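Local coordinates for protein putative chorismate mutase (Yersinia pestis biovar Microtus str. 91001, PDB 2GBB) that catalyses the Claisen rearrangement of chorismate to prephenate as a secreted, all-helical enzyme, at residues Y74-R77 against A78-S82. Sequence-based numbering, arbitrary orientation.
Sequences YRYR and ADWLS. With SO4 (sulfate ion), chain F.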
ATOM      1  N   TYR A  74      -1.150  -2.296  -2.964  1.00 21.70           N
ATOM      2  CA  TYR A  74      -0.893  -1.309  -1.911  1.00 22.15           C
ATOM      3  C   TYR A  74       0.597  -0.908  -1.834  1.00 22.33           C
ATOM      4  O   TYR A  74       0.940   0.272  -1.723  1.00 22.39           O
ATOM      5  CB  TYR A  74      -1.276  -1.914  -0.563  1.00 20.82           C
ATOM      6  CG  TYR A  74      -2.737  -1.740  -0.175  1.00 23.05           C
ATOM      7  CD1 TYR A  74      -3.368  -0.502  -0.291  1.00 20.49           C
ATOM      8  CD2 TYR A  74      -3.499  -2.862   0.264  1.00 21.33           C
ATOM      9  CE1 TYR A  74      -4.720  -0.338   0.060  1.00 19.45           C
ATOM     10  CE2 TYR A  74      -4.830  -2.724   0.613  1.00 20.95           C
ATOM     11  CZ  TYR A  74      -5.425  -1.485   0.503  1.00 21.28           C
ATOM     12  OH  TYR A  74      -6.724  -1.418   0.859  1.00 21.28           O
ATOM     13  N   ARG A  75       1.448  -1.935  -1.915  1.00 21.94           N
ATOM     14  CA  ARG A  75       2.876  -1.811  -1.877  1.00 22.77           C
ATOM     15  C   ARG A  75       3.394  -1.012  -3.055  1.00 22.72           C
ATOM     16  O   ARG A  75       4.237  -0.141  -2.855  1.00 22.29           O
ATOM     17  CB  ARG A  75       3.503  -3.199  -1.763  1.00 21.82           C
ATOM     18  CG  ARG A  75       3.423  -3.686  -0.334  1.00 23.94           C
ATOM     19  CD  ARG A  75       3.965  -5.124  -0.084  1.00 23.85           C
ATOM     20  NE  ARG A  75       3.537  -5.538   1.259  1.00 23.25           N
ATOM     21  CZ  ARG A  75       2.959  -6.701   1.563  1.00 23.95           C
ATOM     22  NH1 ARG A  75       2.757  -7.617   0.607  1.00 23.89           N
ATOM     23  NH2 ARG A  75       2.564  -6.948   2.827  1.00 21.85           N
ATOM     24  N   TYR A  76       2.837  -1.241  -4.263  1.00 22.02           N
ATOM     25  CA  TYR A  76       3.170  -0.419  -5.401  1.00 22.30           C
ATOM     26  C   TYR A  76       2.743   1.003  -5.201  1.00 23.09           C
ATOM     27  O   TYR A  76       3.506   1.929  -5.550  1.00 23.68           O
ATOM     28  CB  TYR A  76       2.604  -0.970  -6.730  1.00 23.38           C
ATOM     29  CG  TYR A  76       3.531  -2.034  -7.372  1.00 24.33           C
ATOM     30  CD1 TYR A  76       4.750  -1.658  -7.978  1.00 24.10           C
ATOM     31  CD2 TYR A  76       3.207  -3.382  -7.301  1.00 21.13           C
ATOM     32  CE1 TYR A  76       5.618  -2.635  -8.553  1.00 25.39           C
ATOM     33  CE2 TYR A  76       3.998  -4.360  -7.906  1.00 23.70           C
ATOM     34  CZ  TYR A  76       5.238  -3.985  -8.504  1.00 25.76           C
ATOM     35  OH  TYR A  76       6.043  -4.973  -9.063  1.00 26.37           O
ATOM     36  N   ARG A  77       1.527   1.216  -4.676  1.00 23.60           N
ATOM     37  CA  ARG A  77       1.059   2.621  -4.502  1.00 23.67           C
ATOM     38  C   ARG A  77       2.063   3.370  -3.582  1.00 21.96           C
ATOM     39  O   ARG A  77       2.464   4.498  -3.854  1.00 21.28           O
ATOM     40  CB  ARG A  77      -0.342   2.700  -3.874  1.00 24.25           C
ATOM     41  CG  ARG A  77      -1.524   2.423  -4.716  1.00 27.18           C
ATOM     42  CD  ARG A  77      -1.707   3.405  -5.887  1.00 26.61           C
ATOM     43  NE  ARG A  77      -2.455   4.644  -5.660  1.00 24.24           N
ATOM     44  CZ  ARG A  77      -3.770   4.738  -5.532  1.00 27.81           C
ATOM     45  NH1 ARG A  77      -4.513   3.654  -5.525  1.00 25.50           N
ATOM     46  NH2 ARG A  77      -4.343   5.912  -5.351  1.00 25.67           N
ATOM     47  N   ALA A  78       2.468   2.713  -2.506  1.00 22.22           N
ATOM     48  CA  ALA A  78       3.401   3.299  -1.533  1.00 21.54           C
ATOM     49  C   ALA A  78       4.727   3.699  -2.207  1.00 22.94           C
ATOM     50  O   ALA A  78       5.170   4.872  -2.143  1.00 22.67           O
ATOM     51  CB  ALA A  78       3.620   2.314  -0.387  1.00 20.83           C
ATOM     52  N   ASP A  79       5.306   2.760  -2.953  1.00 24.04           N
ATOM     53  CA  ASP A  79       6.614   2.944  -3.603  1.00 24.63           C
ATOM     54  C   ASP A  79       6.654   4.065  -4.622  1.00 25.12           C
ATOM     55  O   ASP A  79       7.626   4.840  -4.667  1.00 23.57           O
ATOM     56  CB  ASP A  79       7.056   1.649  -4.291  1.00 25.76           C
ATOM     57  CG  ASP A  79       7.589   0.615  -3.309  1.00 28.96           C
ATOM     58  OD1 ASP A  79       7.680   0.884  -2.098  1.00 29.71           O
ATOM     59  OD2 ASP A  79       7.908  -0.504  -3.750  1.00 37.29           O
ATOM     60  N   TRP A  80       5.590   4.181  -5.418  1.00 24.83           N
ATOM     61  CA  TRP A  80       5.582   5.149  -6.476  1.00 24.59           C
ATOM     62  C   TRP A  80       5.487   6.560  -5.958  1.00 25.71           C
ATOM     63  O   TRP A  80       5.873   7.466  -6.673  1.00 26.37           O
ATOM     64  CB  TRP A  80       4.442   4.897  -7.430  1.00 25.06           C
ATOM     65  CG  TRP A  80       4.617   3.663  -8.250  1.00 27.09           C
ATOM     66  CD1 TRP A  80       5.798   3.138  -8.753  1.00 28.75           C
ATOM     67  CD2 TRP A  80       3.563   2.825  -8.729  1.00 28.03           C
ATOM     68  NE1 TRP A  80       5.517   2.009  -9.516  1.00 31.36           N
ATOM     69  CE2 TRP A  80       4.158   1.796  -9.509  1.00 29.84           C
ATOM     70  CE3 TRP A  80       2.163   2.851  -8.583  1.00 28.23           C
ATOM     71  CZ2 TRP A  80       3.409   0.788 -10.114  1.00 26.88           C
ATOM     72  CZ3 TRP A  80       1.417   1.842  -9.203  1.00 27.53           C
ATOM     73  CH2 TRP A  80       2.048   0.843  -9.954  1.00 27.22           C
ATOM     74  N   LEU A  81       4.984   6.756  -4.734  1.00 26.39           N
ATOM     75  CA  LEU A  81       4.917   8.090  -4.115  1.00 28.37           C
ATOM     76  C   LEU A  81       6.289   8.764  -4.003  1.00 30.74           C
ATOM     77  O   LEU A  81       6.433  10.005  -4.223  1.00 31.16           O
ATOM     78  CB  LEU A  81       4.197   8.063  -2.760  1.00 26.68           C
ATOM     79  CG  LEU A  81       2.683   7.743  -2.777  1.00 26.89           C
ATOM     80  CD1 LEU A  81       2.232   7.457  -1.376  1.00 24.78           C
ATOM     81  CD2 LEU A  81       1.804   8.833  -3.399  1.00 22.54           C
ATOM     82  N   SER A  82       7.309   7.970  -3.683  1.00 31.87           N
ATOM     83  CA  SER A  82       8.652   8.548  -3.604  1.00 34.17           C
ATOM     84  C   SER A  82       9.484   8.143  -4.807  1.00 35.15           C
ATOM     85  O   SER A  82      10.500   8.795  -5.073  1.00 35.61           O
ATOM     86  CB  SER A  82       9.388   8.129  -2.321  1.00 34.40           C
ATOM     87  OG  SER A  82       9.731   6.739  -2.426  1.00 36.02           O
TER
HETATM   88  S   SO4 F 200       9.079  -4.491 -10.794  0.50 49.32           S
HETATM   89  O1  SO4 F 200       7.946  -3.842 -10.164  0.50 46.22           O
HETATM   90  O2  SO4 F 200       8.784  -4.653 -12.211  0.50 48.24           O
HETATM   91  O3  SO4 F 200      10.269  -3.659 -10.620  0.50 48.27           O
HETATM   92  O4  SO4 F 200       9.333  -5.789 -10.182  0.50 48.61           O
HETATM   93  O   HOH W   1       5.876  -0.670  -0.527  1.00 30.94           O
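Tyr76 and Trp80, one helical turn apart near the C-terminal end of helix 55-82, make the main side-chain contact. Tyr76 CB sits over the six-membered ring of Trp80, 3.8 Å from its centroid and 14° off the normal, which defines a CH-pi contact. Farther out, Tyr76 CD1 meets Trp80 CZ2 at 3.5 Å, but with planes inclined at 36° the two rings form neither a stack nor an edge-to-face pair. Trp80 CG lies anti to its own carbonyl carbon (chi1 -70°), which swings the indole back along the helix toward Tyr76.

Backbone bonds of the i to i+4 kind run through the stretch: Ala78 N to Tyr74 O, Asp79 N to Arg75 O, and Trp80 N to Tyr76 O at 3.1 Å. The next, Leu81 N to Arg77 O, is weak at 3.5 Å.

One water donates to both Arg75 O and Asp79 OD1, each at 2.9 Å, while OD1 also forms a salt bridge with Arg75 of the second subunit; the reciprocal bridge joins the two copies of this helix. Tyr76 OH donates to sulfate O1, in its ring plane, at a doubtfully short 2.5 Å; the ion, probably from the crystallisation liquor, also bonds Lys18. Trp80 NE1 bonds Glu85.

The preceding turn, Ala69 to Gln73, probably binds substrate, as does Lys24 near Arg77. The chemistry implies a polar-rimmed aromatic side touching Ala21 of helix 17-26 and a charged, water-bridged side at the dimer interface.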